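Local coordinates for extracellular solute-binding protein, family 1 (PDB 3QUF) that probably binds a solute outside the membrane, possibly a sugar, as in many relatives, and hands it to an ABC transporter for uptake, at residues Q185-F190 with K227-A232; K158-F163 with G236-K241; G192-Y197 with K366-N371; K241-S246 with K389-Q394. All coordinates share one frame; numbering follows the deposited sequence. Where two conformers were deposited one is given.

Contact 1 (Q185-F190 with K227-A232); sequences QIAGSF and KRWEAA
W229, its CG anti to the backbone N (chi1 -157°), reaches from helix 223-234 to the start of helix 188-199 and meets A187, S189 and F190. One hydrogen bond crosses the contact. W229 NE1 donates to S189 OG over 3.0 Å, nearly straight at 169° and in the plane of the indole. S189 OG is also hydrogen-bonded to E180, so two partners grip this buried hydroxyl.

The aromatic part is an edge-to-face pair. The F190 ring turns its edge to the five-membered ring of W229, with the planes at 83°. F190 CB sits over the same indole as a CH-pi contact, 3.8 Å from the centroid of the five-membered ring. The apolar part is A187 CB, 3.7 Å from W229 CZ2.

A leucine in place of W229 would probably leave S189 OG without this donor and F190 without an aromatic face. A187 is the N-cap residue, so the indole packs on a helix N-terminus: a buried helix-helix contact in a bacterial solute-binding protein fold.

Contact 2 (K158-F163 with G236-K241); sequences KTWDEF and GVIPQK
F163 and W160, in the first turn of helix 160-172, pack against V237 and I238 in the loop after helix 223-234. Two helix-end motifs frame the contact. T159 and E162 form a capping box at the start of helix 160-172. T159 N donates to E162 OE1 over 2.8 Å, from above the carboxylate plane, and E162 N returns a weak bond to T159 OG1. On the other segment, G236 ends helix 223-234 in a Schellman motif, and the chain then turns V237 toward F163.

F163 can be followed outward. Its CB carries CG anti to the backbone N (chi1 174°), which sends the ring toward the loop. From CG the ring divides. F163 CD2 lies over one face of the W160 indole, 3.7 Å above its plane. Further out, F163 CE2 comes to 3.8 Å from V237 CG1, and F163 CZ, at the tip, to 4.1 Å from V237 CG1. The ring of F141 also meets F163.

W160 makes the second link. Its NE1 is hydrogen-bonded to R228 O on helix 223-234, which holds the indole by its polar edge. The six-membered part extends toward the loop. There I238 CD1 lies at the ring edge, near the indole plane, 4.2 Å from W160 CZ2.

Contact 3 (G192-Y197 with K366-N371); sequences GLLASY and KFYWVN
L194 and A195 of helix 188-199 face Y368 and V370, where the chain runs out of the short strand 367-368. Y368 and A195 hold the closest pair of CA atoms across the contact. A195 CB lies 3.9 Å from Y368 CB, so a small residue lets the helix come near the strand.

L194 reaches further. Its CG is anti to the backbone N (chi1 180°), and chi2 of 67° leaves CD2 as the branch that does the touching. L194 CD2 lies 3.7 Å from V370 CG2, the valine methyl that makes the contact, and the two side chains cross at about a right angle. L194 CD2 also lies at the edge of the Y368 ring, near its plane, 4.4 Å from Y368 CE2. One branch of L194 thus serves both partners.

Y368 also has CG anti to its backbone N (chi1 -177°). The ring then extends across the direction of the helix, and A195 CB approaches it obliquely. Its hydroxyl is hydrogen-bonded to D208. The backbone of Y368 pairs with I295 and G297 of strand 295-305, which joins the contact to the main sheet.

No hydrogen bond crosses between the two segments. The helix is held on strand 367-368, beside strand 295-305 in that sheet, and on the chain that follows it, by buried apolar surface, while the polar end of Y368 is satisfied elsewhere.

Contact 4 (K241-S246 with K389-Q394); sequences KSVGLS and KIVQGQ
V243 has the most surface buried here, and it packs on Q392 and V391 at the C-terminal end of helix 376-391. V243 lies in a type II beta turn from S242 to L245, which presents its side chain to the helix. V243 CG2 meets V391 CG1 at 4.1 Å and, closer, Q392 CG at 3.9 Å. V243 CG1 is 3.9 Å from Q392 NE2.

Q392 comes across V243 at about a right angle. Its CG is anti to the carbonyl carbon, and the chain is extended beyond it (chi2 172°). CG and NE2 of Q392 therefore both touch V243 as the chain passes across it. A serine in place of Q392 is likely to leave the two V243 methyls less covered on this side.

V391 gives the buried side of the contact, and it also touches W229 of helix 223-234. The helix ends at V391 in a Schellman motif, with G393 at the C-prime position. There Q394 N bonds to K389 O, and G393 N to I390 O.

No hydrogen bond joins the two segments. The contact is a loop turn resting on a helix end, and its chemistry implies that van der Waals packing around one valine holds it.

How the contacts relate
From the N terminus, 158-163 comes first and waits for 236-241 to close contact 2. Contact 1, 185-190 with 227-232, is nested inside that loop. The two touch where W229 packs on I238 and A232 on W160. Contact 3 opens at 192-197 and closes only at 366-371, so it crosses contacts 1 and 2. Contact 4 begins at K241, which it shares with contact 2, and closes at 389-394; it follows contacts 1 and 2 in series and crosses contact 3. Contact 1 joins helices 188-199 and 223-234, contact 3 joins helix 188-199 to strand 367-368, and contacts 2 and 4 fix the loop 236-246 to helices 160-172 and 376-391.

Contact 1 (Q185-F190 with K227-A232)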
loop_
_atom_site.group_PDB
_atom_site.type_symbol
_atom_site.label_atom_id
_atom_site.label_comp_id
_atom_site.label_asym_id
_atom_site.label_seq_id
_atom_site.Cartn_x
_atom_site.Cartn_y
_atom_site.Cartn_z
ATOM N N GLN A 185 4.376 -11.186 -3.466
ATOM C CA GLN A 185 3.326 -10.597 -2.671
ATOM C C GLN A 185 1.974 -11.092 -3.137
ATOM O O GLN A 185 1.850 -11.683 -4.221
ATOM C CB GLN A 185 3.397 -9.070 -2.776
ATOM C CG GLN A 185 3.298 -8.603 -4.195
ATOM C CD GLN A 185 3.414 -7.096 -4.360
ATOM O OE1 GLN A 185 3.586 -6.349 -3.390
ATOM N NE2 GLN A 185 3.310 -6.652 -5.593
ATOM N N ILE A 186 0.968 -10.837 -2.321
ATOM C CA ILE A 186 -0.427 -11.081 -2.704
ATOM C C ILE A 186 -0.630 -10.326 -4.026
ATOM O O ILE A 186 -0.166 -9.193 -4.172
ATOM C CB ILE A 186 -1.352 -10.537 -1.604
ATOM C CG1 ILE A 186 -1.060 -11.309 -0.303
ATOM C CG2 ILE A 186 -2.814 -10.644 -1.976
ATOM C CD1 ILE A 186 -1.378 -12.750 -0.416
ATOM N N ALA A 187 -1.353 -10.939 -4.968
ATOM C CA ALA A 187 -1.580 -10.341 -6.273
ATOM C C ALA A 187 -2.283 -9.002 -6.155
ATOM O O ALA A 187 -3.305 -8.870 -5.468
ATOM C CB ALA A 187 -2.411 -11.280 -7.184
ATOM N N GLY A 188 -1.750 -8.013 -6.852
ATOM C CA GLY A 188 -2.369 -6.687 -6.883
ATOM C C GLY A 188 -3.772 -6.695 -7.503
ATOM O O GLY A 188 -4.661 -5.985 -7.049
ATOM N N SER A 189 -3.983 -7.489 -8.538
ATOM C CA SER A 189 -5.325 -7.568 -9.164
ATOM C C SER A 189 -6.371 -8.127 -8.204
ATOM O O SER A 189 -7.502 -7.644 -8.131
ATOM C CB SER A 189 -5.284 -8.416 -10.476
ATOM O OG SER A 189 -4.843 -9.766 -10.256
ATOM N N PHE A 190 -6.000 -9.182 -7.487
ATOM C CA PHE A 190 -6.859 -9.753 -6.481
ATOM C C PHE A 190 -7.162 -8.717 -5.407
ATOM O O PHE A 190 -8.302 -8.571 -4.992
ATOM C CB PHE A 190 -6.214 -10.983 -5.821
ATOM C CG PHE A 190 -7.024 -11.522 -4.698
ATOM C CD1 PHE A 190 -8.124 -12.354 -4.933
ATOM C CD2 PHE A 190 -6.739 -11.141 -3.393
ATOM C CE1 PHE A 190 -8.890 -12.810 -3.895
ATOM C CE2 PHE A 190 -7.526 -11.611 -2.349
ATOM C CZ PHE A 190 -8.598 -12.438 -2.613
ATOM N N LYS A 227 -13.458 -16.590 -6.023
ATOM C CA LYS A 227 -14.293 -17.210 -7.069
ATOM C C LYS A 227 -14.240 -16.399 -8.355
ATOM O O LYS A 227 -14.154 -16.961 -9.457
ATOM C CB LYS A 227 -15.754 -17.364 -6.633
ATOM C CG LYS A 227 -16.040 -18.461 -5.624
ATOM C CD LYS A 227 -17.569 -18.775 -5.579
ATOM C CE LYS A 227 -17.988 -19.696 -4.406
ATOM N NZ LYS A 227 -17.122 -20.888 -4.206
ATOM N N ARG A 228 -14.337 -15.078 -8.230
ATOM C CA ARG A 228 -14.315 -14.218 -9.395
ATOM C C ARG A 228 -12.909 -14.142 -9.973
ATOM O O ARG A 228 -12.715 -14.158 -11.194
ATOM C CB ARG A 228 -14.869 -12.840 -9.063
ATOM C CG ARG A 228 -16.321 -12.870 -8.598
ATOM C CD ARG A 228 -17.244 -13.582 -9.633
ATOM N NE ARG A 228 -17.105 -12.984 -10.965
ATOM C CZ ARG A 228 -17.128 -13.643 -12.130
ATOM N NH1 ARG A 228 -17.254 -14.948 -12.172
ATOM N NH2 ARG A 228 -16.989 -12.976 -13.278
ATOM N N TRP A 229 -11.920 -14.120 -9.096
ATOM C CA TRP A 229 -10.521 -14.153 -9.543
ATOM C C TRP A 229 -10.215 -15.499 -10.231
ATOM O O TRP A 229 -9.596 -15.503 -11.293
ATOM C CB TRP A 229 -9.573 -13.883 -8.346
ATOM C CG TRP A 229 -8.221 -13.368 -8.703
ATOM C CD1 TRP A 229 -7.917 -12.155 -9.182
ATOM C CD2 TRP A 229 -6.982 -14.079 -8.593
ATOM N NE1 TRP A 229 -6.554 -12.037 -9.370
ATOM C CE2 TRP A 229 -5.959 -13.201 -8.998
ATOM C CE3 TRP A 229 -6.636 -15.354 -8.155
ATOM C CZ2 TRP A 229 -4.625 -13.564 -9.028
ATOM C CZ3 TRP A 229 -5.303 -15.707 -8.159
ATOM C CH2 TRP A 229 -4.313 -14.816 -8.609
ATOM N N GLU A 230 -10.673 -16.617 -9.663
ATOM C CA GLU A 230 -10.498 -17.958 -10.260
ATOM C C GLU A 230 -11.152 -17.989 -11.662
ATOM O O GLU A 230 -10.613 -18.586 -12.606
ATOM C CB GLU A 230 -11.090 -19.049 -9.343
ATOM C CG GLU A 230 -10.959 -20.493 -9.868
ATOM C CD GLU A 230 -11.686 -21.536 -9.002
ATOM O OE1 GLU A 230 -12.436 -21.155 -8.075
ATOM O OE2 GLU A 230 -11.524 -22.749 -9.255
ATOM N N ALA A 231 -12.307 -17.338 -11.800
ATOM C CA ALA A 231 -13.029 -17.324 -13.082
ATOM C C ALA A 231 -12.183 -16.702 -14.195
ATOM O O ALA A 231 -12.238 -17.160 -15.341
ATOM C CB ALA A 231 -14.374 -16.582 -12.956
ATOM N N ALA A 232 -11.401 -15.663 -13.870
ATOM C CA ALA A 232 -10.485 -15.079 -14.845
ATOM C C ALA A 232 -9.377 -16.063 -15.195
ATOM O O ALA A 232 -8.954 -16.106 -16.329
ATOM C CB ALA A 232 -9.884 -13.740 -14.353
#

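Contact 2 (K158-F163 with G236-K241)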
loop_
_atom_site.group_PDB
_atom_site.type_symbol
_atom_site.label_atom_id
_atom_site.label_comp_id
_atom_site.label_asym_id
_atom_site.label_seq_id
_atom_site.Cartn_x
_atom_site.Cartn_y
_atom_site.Cartn_z
ATOM N N LYS A 158 -14.737 -1.518 -16.950
ATOM C CA LYS A 158 -15.147 -1.031 -15.659
ATOM C C LYS A 158 -15.380 -2.142 -14.635
ATOM O O LYS A 158 -15.180 -1.905 -13.462
ATOM C CB LYS A 158 -16.387 -0.159 -15.805
ATOM C CG LYS A 158 -16.038 1.183 -16.423
ATOM C CD LYS A 158 -17.271 2.089 -16.499
ATOM C CE LYS A 158 -16.912 3.457 -17.100
ATOM N NZ LYS A 158 -15.587 3.950 -16.611
ATOM N N THR A 159 -15.800 -3.336 -15.076
ATOM C CA THR A 159 -16.075 -4.427 -14.161
ATOM C C THR A 159 -15.225 -5.626 -14.479
ATOM O O THR A 159 -14.761 -5.798 -15.589
ATOM C CB THR A 159 -17.551 -4.842 -14.233
ATOM O OG1 THR A 159 -17.811 -5.412 -15.527
ATOM C CG2 THR A 159 -18.457 -3.626 -13.994
ATOM N N TRP A 160 -15.039 -6.472 -13.488
ATOM C CA TRP A 160 -14.254 -7.680 -13.665
ATOM C C TRP A 160 -14.794 -8.613 -14.776
ATOM O O TRP A 160 -14.019 -9.199 -15.548
ATOM C CB TRP A 160 -14.141 -8.395 -12.319
ATOM C CG TRP A 160 -13.161 -9.482 -12.324
ATOM C CD1 TRP A 160 -13.420 -10.817 -12.357
ATOM C CD2 TRP A 160 -11.744 -9.353 -12.229
ATOM N NE1 TRP A 160 -12.241 -11.535 -12.343
ATOM C CE2 TRP A 160 -11.198 -10.658 -12.265
ATOM C CE3 TRP A 160 -10.877 -8.258 -12.132
ATOM C CZ2 TRP A 160 -9.833 -10.899 -12.197
ATOM C CZ3 TRP A 160 -9.522 -8.498 -12.082
ATOM C CH2 TRP A 160 -9.010 -9.814 -12.101
ATOM N N ASP A 161 -16.117 -8.753 -14.862
ATOM C CA ASP A 161 -16.708 -9.588 -15.905
ATOM C C ASP A 161 -16.321 -9.030 -17.287
ATOM O O ASP A 161 -15.969 -9.788 -18.196
ATOM C CB ASP A 161 -18.236 -9.668 -15.727
ATOM C CG ASP A 161 -18.639 -10.310 -14.406
ATOM O OD1 ASP A 161 -17.746 -10.679 -13.619
ATOM O OD2 ASP A 161 -19.854 -10.454 -14.148
ATOM N N GLU A 162 -16.350 -7.709 -17.439
ATOM C CA GLU A 162 -15.927 -7.066 -18.699
ATOM C C GLU A 162 -14.422 -7.252 -18.962
ATOM O O GLU A 162 -13.957 -7.389 -20.110
ATOM C CB GLU A 162 -16.288 -5.569 -18.683
ATOM C CG GLU A 162 -17.792 -5.266 -18.644
ATOM C CD GLU A 162 -18.145 -3.874 -18.066
ATOM O OE1 GLU A 162 -17.279 -3.206 -17.468
ATOM O OE2 GLU A 162 -19.309 -3.435 -18.233
ATOM N N PHE A 163 -13.643 -7.240 -17.893
ATOM C CA PHE A 163 -12.218 -7.524 -17.996
ATOM C C PHE A 163 -11.946 -8.942 -18.496
ATOM O O PHE A 163 -11.020 -9.164 -19.300
ATOM C CB PHE A 163 -11.559 -7.297 -16.626
ATOM C CG PHE A 163 -10.106 -7.700 -16.546
ATOM C CD1 PHE A 163 -9.124 -6.909 -17.101
ATOM C CD2 PHE A 163 -9.723 -8.819 -15.825
ATOM C CE1 PHE A 163 -7.771 -7.266 -16.988
ATOM C CE2 PHE A 163 -8.391 -9.167 -15.702
ATOM C CZ PHE A 163 -7.420 -8.380 -16.295
ATOM N N GLY A 236 -8.610 -18.261 -18.986
ATOM C CA GLY A 236 -7.336 -18.066 -19.652
ATOM C C GLY A 236 -6.783 -16.641 -19.540
ATOM O O GLY A 236 -5.690 -16.369 -20.032
ATOM N N VAL A 237 -7.503 -15.758 -18.847
ATOM C CA VAL A 237 -7.110 -14.328 -18.745
ATOM C C VAL A 237 -6.005 -14.113 -17.700
ATOM O O VAL A 237 -5.092 -13.325 -17.931
ATOM C CB VAL A 237 -8.351 -13.423 -18.511
ATOM C CG1 VAL A 237 -7.970 -11.921 -18.321
ATOM C CG2 VAL A 237 -9.330 -13.582 -19.689
ATOM N N ILE A 238 -6.053 -14.838 -16.583
ATOM C CA ILE A 238 -4.897 -14.987 -15.698
ATOM C C ILE A 238 -4.261 -16.364 -16.004
ATOM O O ILE A 238 -4.719 -17.388 -15.476
ATOM C CB ILE A 238 -5.261 -14.913 -14.222
ATOM C CG1 ILE A 238 -5.989 -13.593 -13.909
ATOM C CG2 ILE A 238 -4.006 -14.995 -13.397
ATOM C CD1 ILE A 238 -6.523 -13.485 -12.460
ATOM N N PRO A 239 -3.214 -16.384 -16.838
ATOM C CA PRO A 239 -2.788 -17.664 -17.461
ATOM C C PRO A 239 -1.787 -18.448 -16.605
ATOM O O PRO A 239 -1.092 -17.857 -15.785
ATOM C CB PRO A 239 -2.186 -17.188 -18.780
ATOM C CG PRO A 239 -1.500 -15.883 -18.408
ATOM C CD PRO A 239 -2.441 -15.240 -17.374
ATOM N N GLN A 240 -1.695 -19.783 -16.777
ATOM C CA GLN A 240 -0.768 -20.560 -15.927
ATOM C C GLN A 240 0.675 -20.143 -16.217
ATOM O O GLN A 240 1.526 -20.257 -15.353
ATOM C CB GLN A 240 -0.919 -22.097 -16.072
ATOM C CG GLN A 240 -2.252 -22.659 -15.525
ATOM C CD GLN A 240 -3.277 -22.741 -16.634
ATOM O OE1 GLN A 240 -3.264 -21.912 -17.548
ATOM N NE2 GLN A 240 -4.137 -23.781 -16.601
ATOM N N LYS A 241 0.920 -19.630 -17.404
ATOM C CA LYS A 241 2.254 -19.164 -17.780
ATOM C C LYS A 241 2.689 -17.945 -16.992
ATOM O O LYS A 241 3.860 -17.573 -17.049
ATOM C CB LYS A 241 2.345 -18.876 -19.284
ATOM C CG LYS A 241 1.730 -17.594 -19.737
ATOM C CD LYS A 241 1.749 -17.514 -21.226
ATOM C CE LYS A 241 1.053 -16.291 -21.722
ATOM N NZ LYS A 241 1.046 -16.176 -23.189
#

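Contact 3 (G192-Y197 with K366-N371)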
loop_
_atom_site.group_PDB
_atom_site.type_symbol
_atom_site.label_atom_id
_atom_site.label_comp_id
_atom_site.label_asym_id
_atom_site.label_seq_id
_atom_site.Cartn_x
_atom_site.Cartn_y
_atom_site.Cartn_z
ATOM N N GLY A 192 -7.152 -5.499 -5.618
ATOM C CA GLY A 192 -8.066 -4.503 -6.196
ATOM C C GLY A 192 -9.500 -4.984 -6.246
ATOM O O GLY A 192 -10.450 -4.229 -5.991
ATOM N N LEU A 193 -9.675 -6.267 -6.553
ATOM C CA LEU A 193 -10.990 -6.863 -6.616
ATOM C C LEU A 193 -11.598 -7.010 -5.231
ATOM O O LEU A 193 -12.766 -6.721 -5.027
ATOM C CB LEU A 193 -10.888 -8.198 -7.355
ATOM C CG LEU A 193 -12.207 -8.840 -7.775
ATOM C CD1 LEU A 193 -12.954 -7.934 -8.762
ATOM C CD2 LEU A 193 -11.941 -10.241 -8.378
ATOM N N LEU A 194 -10.776 -7.424 -4.273
ATOM C CA LEU A 194 -11.141 -7.487 -2.872
ATOM C C LEU A 194 -11.564 -6.114 -2.351
ATOM O O LEU A 194 -12.611 -6.004 -1.648
ATOM C CB LEU A 194 -9.971 -8.044 -2.051
ATOM C CG LEU A 194 -10.220 -8.151 -0.564
ATOM C CD1 LEU A 194 -11.289 -9.204 -0.227
ATOM C CD2 LEU A 194 -8.866 -8.423 0.215
ATOM N N ALA A 195 -10.799 -5.083 -2.718
ATOM C CA ALA A 195 -11.041 -3.728 -2.248
ATOM C C ALA A 195 -12.434 -3.304 -2.729
ATOM O O ALA A 195 -13.214 -2.739 -1.975
ATOM C CB ALA A 195 -9.974 -2.772 -2.750
ATOM N N SER A 196 -12.745 -3.636 -3.970
ATOM C CA SER A 196 -14.064 -3.319 -4.535
ATOM C C SER A 196 -15.164 -4.086 -3.855
ATOM O O SER A 196 -16.227 -3.528 -3.558
ATOM C CB SER A 196 -14.050 -3.607 -6.015
ATOM O OG SER A 196 -15.329 -3.436 -6.637
ATOM N N TYR A 197 -14.961 -5.382 -3.645
ATOM C CA TYR A 197 -15.919 -6.202 -2.902
ATOM C C TYR A 197 -16.361 -5.552 -1.621
ATOM O O TYR A 197 -17.548 -5.533 -1.320
ATOM C CB TYR A 197 -15.342 -7.614 -2.624
ATOM C CG TYR A 197 -16.106 -8.448 -1.634
ATOM C CD1 TYR A 197 -17.180 -9.231 -2.040
ATOM C CD2 TYR A 197 -15.733 -8.483 -0.303
ATOM C CE1 TYR A 197 -17.866 -9.998 -1.149
ATOM C CE2 TYR A 197 -16.428 -9.286 0.610
ATOM C CZ TYR A 197 -17.496 -10.031 0.159
ATOM O OH TYR A 197 -18.192 -10.809 1.063
ATOM N N LYS A 366 -10.050 5.636 -2.270
ATOM C CA LYS A 366 -10.363 4.339 -2.852
ATOM C C LYS A 366 -9.068 3.564 -3.190
ATOM O O LYS A 366 -8.909 3.091 -4.304
ATOM C CB LYS A 366 -11.208 4.510 -4.102
ATOM C CG LYS A 366 -12.557 5.160 -3.841
ATOM C CD LYS A 366 -13.514 5.097 -5.033
ATOM C CE LYS A 366 -14.339 3.740 -5.044
ATOM N NZ LYS A 366 -15.082 3.324 -6.375
ATOM N N PHE A 367 -8.168 3.481 -2.231
ATOM C CA PHE A 367 -6.960 2.696 -2.341
ATOM C C PHE A 367 -6.872 1.753 -1.144
ATOM O O PHE A 367 -7.301 2.093 -0.025
ATOM C CB PHE A 367 -5.708 3.578 -2.439
ATOM C CG PHE A 367 -5.469 4.476 -1.229
ATOM C CD1 PHE A 367 -6.024 5.742 -1.173
ATOM C CD2 PHE A 367 -4.616 4.071 -0.214
ATOM C CE1 PHE A 367 -5.799 6.562 -0.090
ATOM C CE2 PHE A 367 -4.377 4.888 0.885
ATOM C CZ PHE A 367 -4.960 6.143 0.927
ATOM N N TYR A 368 -6.289 0.582 -1.359
ATOM C CA TYR A 368 -6.211 -0.419 -0.316
ATOM C C TYR A 368 -5.074 -1.392 -0.598
ATOM O O TYR A 368 -4.715 -1.600 -1.740
ATOM C CB TYR A 368 -7.543 -1.189 -0.197
ATOM C CG TYR A 368 -7.569 -2.190 0.920
ATOM C CD1 TYR A 368 -7.443 -1.774 2.235
ATOM C CD2 TYR A 368 -7.643 -3.579 0.671
ATOM C CE1 TYR A 368 -7.452 -2.662 3.291
ATOM C CE2 TYR A 368 -7.718 -4.461 1.694
ATOM C CZ TYR A 368 -7.583 -4.001 3.028
ATOM O OH TYR A 368 -7.589 -4.856 4.090
ATOM N N TRP A 369 -4.557 -1.976 0.471
ATOM C CA TRP A 369 -3.639 -3.092 0.430
ATOM C C TRP A 369 -3.917 -3.941 1.678
ATOM O O TRP A 369 -4.317 -3.405 2.709
ATOM C CB TRP A 369 -2.180 -2.588 0.411
ATOM C CG TRP A 369 -1.218 -3.677 0.024
ATOM C CD1 TRP A 369 -0.286 -4.285 0.828
ATOM C CD2 TRP A 369 -1.090 -4.279 -1.268
ATOM N NE1 TRP A 369 0.404 -5.241 0.112
ATOM C CE2 TRP A 369 -0.086 -5.262 -1.174
ATOM C CE3 TRP A 369 -1.759 -4.107 -2.490
ATOM C CZ2 TRP A 369 0.282 -6.046 -2.258
ATOM C CZ3 TRP A 369 -1.393 -4.879 -3.546
ATOM C CH2 TRP A 369 -0.379 -5.849 -3.426
ATOM N N VAL A 370 -3.740 -5.255 1.584
ATOM C CA VAL A 370 -3.940 -6.124 2.754
ATOM C C VAL A 370 -2.711 -6.015 3.678
ATOM O O VAL A 370 -1.649 -6.594 3.391
ATOM C CB VAL A 370 -4.206 -7.572 2.386
ATOM C CG1 VAL A 370 -4.452 -8.412 3.662
ATOM C CG2 VAL A 370 -5.510 -7.705 1.486
ATOM N N ASN A 371 -2.865 -5.285 4.765
ATOM C CA ASN A 371 -1.777 -5.028 5.723
ATOM C C ASN A 371 -2.089 -5.831 6.984
ATOM O O ASN A 371 -2.728 -5.350 7.941
ATOM C CB ASN A 371 -1.621 -3.514 5.980
ATOM C CG ASN A 371 -1.009 -2.778 4.811
ATOM O OD1 ASN A 371 -1.574 -1.791 4.283
ATOM N ND2 ASN A 371 0.121 -3.236 4.400
#

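Contact 4 (K241-S246 with K389-Q394)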
loop_
_atom_site.group_PDB
_atom_site.type_symbol
_atom_site.label_atom_id
_atom_site.label_comp_id
_atom_site.label_asym_id
_atom_site.label_seq_id
_atom_site.Cartn_x
_atom_site.Cartn_y
_atom_site.Cartn_z
ATOM N N LYS A 241 0.920 -19.630 -17.404
ATOM C CA LYS A 241 2.254 -19.164 -17.780
ATOM C C LYS A 241 2.689 -17.945 -16.992
ATOM O O LYS A 241 3.860 -17.573 -17.049
ATOM C CB LYS A 241 2.345 -18.876 -19.284
ATOM C CG LYS A 241 1.730 -17.594 -19.737
ATOM C CD LYS A 241 1.749 -17.514 -21.226
ATOM C CE LYS A 241 1.053 -16.291 -21.722
ATOM N NZ LYS A 241 1.046 -16.176 -23.189
ATOM N N SER A 242 1.760 -17.358 -16.230
ATOM C CA SER A 242 2.089 -16.248 -15.350
ATOM C C SER A 242 2.708 -16.700 -14.021
ATOM O O SER A 242 3.361 -15.905 -13.366
ATOM C CB SER A 242 0.837 -15.385 -15.113
ATOM O OG SER A 242 1.223 -14.086 -14.718
ATOM N N VAL A 243 2.545 -17.978 -13.621
ATOM C CA VAL A 243 3.137 -18.420 -12.353
ATOM C C VAL A 243 4.630 -18.520 -12.506
ATOM O O VAL A 243 5.112 -19.135 -13.470
ATOM C CB VAL A 243 2.638 -19.794 -11.852
ATOM C CG1 VAL A 243 3.420 -20.196 -10.572
ATOM C CG2 VAL A 243 1.161 -19.745 -11.590
ATOM N N GLY A 244 5.353 -17.931 -11.567
ATOM C CA GLY A 244 6.808 -17.975 -11.556
ATOM C C GLY A 244 7.435 -16.749 -12.213
ATOM O O GLY A 244 8.633 -16.516 -12.069
ATOM N N LEU A 245 6.652 -15.969 -12.948
ATOM C CA LEU A 245 7.219 -14.736 -13.551
ATOM C C LEU A 245 7.541 -13.691 -12.503
ATOM O O LEU A 245 6.779 -13.466 -11.568
ATOM C CB LEU A 245 6.292 -14.134 -14.601
ATOM C CG LEU A 245 5.948 -14.884 -15.870
ATOM C CD1 LEU A 245 5.144 -13.949 -16.782
ATOM C CD2 LEU A 245 7.192 -15.391 -16.591
ATOM N N SER A 246 8.661 -13.010 -12.672
ATOM C CA SER A 246 9.007 -11.867 -11.834
ATOM C C SER A 246 8.352 -10.604 -12.383
ATOM O O SER A 246 7.884 -10.602 -13.508
ATOM C CB SER A 246 10.503 -11.642 -11.837
ATOM O OG SER A 246 10.955 -11.338 -13.146
ATOM N N LYS A 389 -1.857 -21.729 -6.487
ATOM C CA LYS A 389 -2.633 -22.965 -6.648
ATOM C C LYS A 389 -3.984 -22.715 -7.319
ATOM O O LYS A 389 -4.468 -23.540 -8.074
ATOM C CB LYS A 389 -2.856 -23.654 -5.303
ATOM C CG LYS A 389 -1.582 -24.195 -4.727
ATOM C CD LYS A 389 -1.753 -24.873 -3.333
ATOM C CE LYS A 389 -0.397 -24.929 -2.616
ATOM N NZ LYS A 389 -0.441 -25.243 -1.143
ATOM N N ILE A 390 -4.607 -21.575 -7.029
ATOM C CA ILE A 390 -5.864 -21.237 -7.715
ATOM C C ILE A 390 -5.615 -21.048 -9.194
ATOM O O ILE A 390 -6.362 -21.600 -10.033
ATOM C CB ILE A 390 -6.508 -19.964 -7.188
ATOM C CG1 ILE A 390 -7.096 -20.181 -5.809
ATOM C CG2 ILE A 390 -7.594 -19.437 -8.197
ATOM C CD1 ILE A 390 -7.420 -18.890 -5.103
ATOM N N VAL A 391 -4.568 -20.298 -9.539
ATOM C CA VAL A 391 -4.290 -19.994 -10.950
ATOM C C VAL A 391 -4.032 -21.298 -11.704
ATOM O O VAL A 391 -4.528 -21.485 -12.825
ATOM C CB VAL A 391 -3.122 -19.023 -11.117
ATOM C CG1 VAL A 391 -2.729 -18.884 -12.600
ATOM C CG2 VAL A 391 -3.508 -17.645 -10.544
ATOM N N GLN A 392 -3.321 -22.216 -11.047
ATOM C CA GLN A 392 -2.991 -23.518 -11.636
ATOM C C GLN A 392 -4.103 -24.548 -11.589
ATOM O O GLN A 392 -3.888 -25.714 -11.928
ATOM C CB GLN A 392 -1.762 -24.062 -10.950
ATOM C CG GLN A 392 -0.568 -23.241 -11.253
ATOM C CD GLN A 392 0.651 -23.632 -10.446
ATOM O OE1 GLN A 392 0.592 -23.833 -9.213
ATOM N NE2 GLN A 392 1.787 -23.689 -11.126
ATOM N N GLY A 393 -5.295 -24.148 -11.184
ATOM C CA GLY A 393 -6.424 -25.057 -11.171
ATOM C C GLY A 393 -6.311 -26.180 -10.157
ATOM O O GLY A 393 -7.004 -27.186 -10.290
ATOM N N GLN A 394 -5.469 -26.024 -9.132
ATOM C CA GLN A 394 -5.232 -27.102 -8.167
ATOM C C GLN A 394 -6.138 -27.047 -6.959
ATOM O O GLN A 394 -6.336 -28.050 -6.308
ATOM C CB GLN A 394 -3.786 -27.111 -7.675
ATOM C CG GLN A 394 -2.784 -27.102 -8.802
ATOM C CD GLN A 394 -1.383 -27.504 -8.372
ATOM O OE1 GLN A 394 -0.779 -26.901 -7.476
ATOM N NE2 GLN A 394 -0.849 -28.509 -9.035
#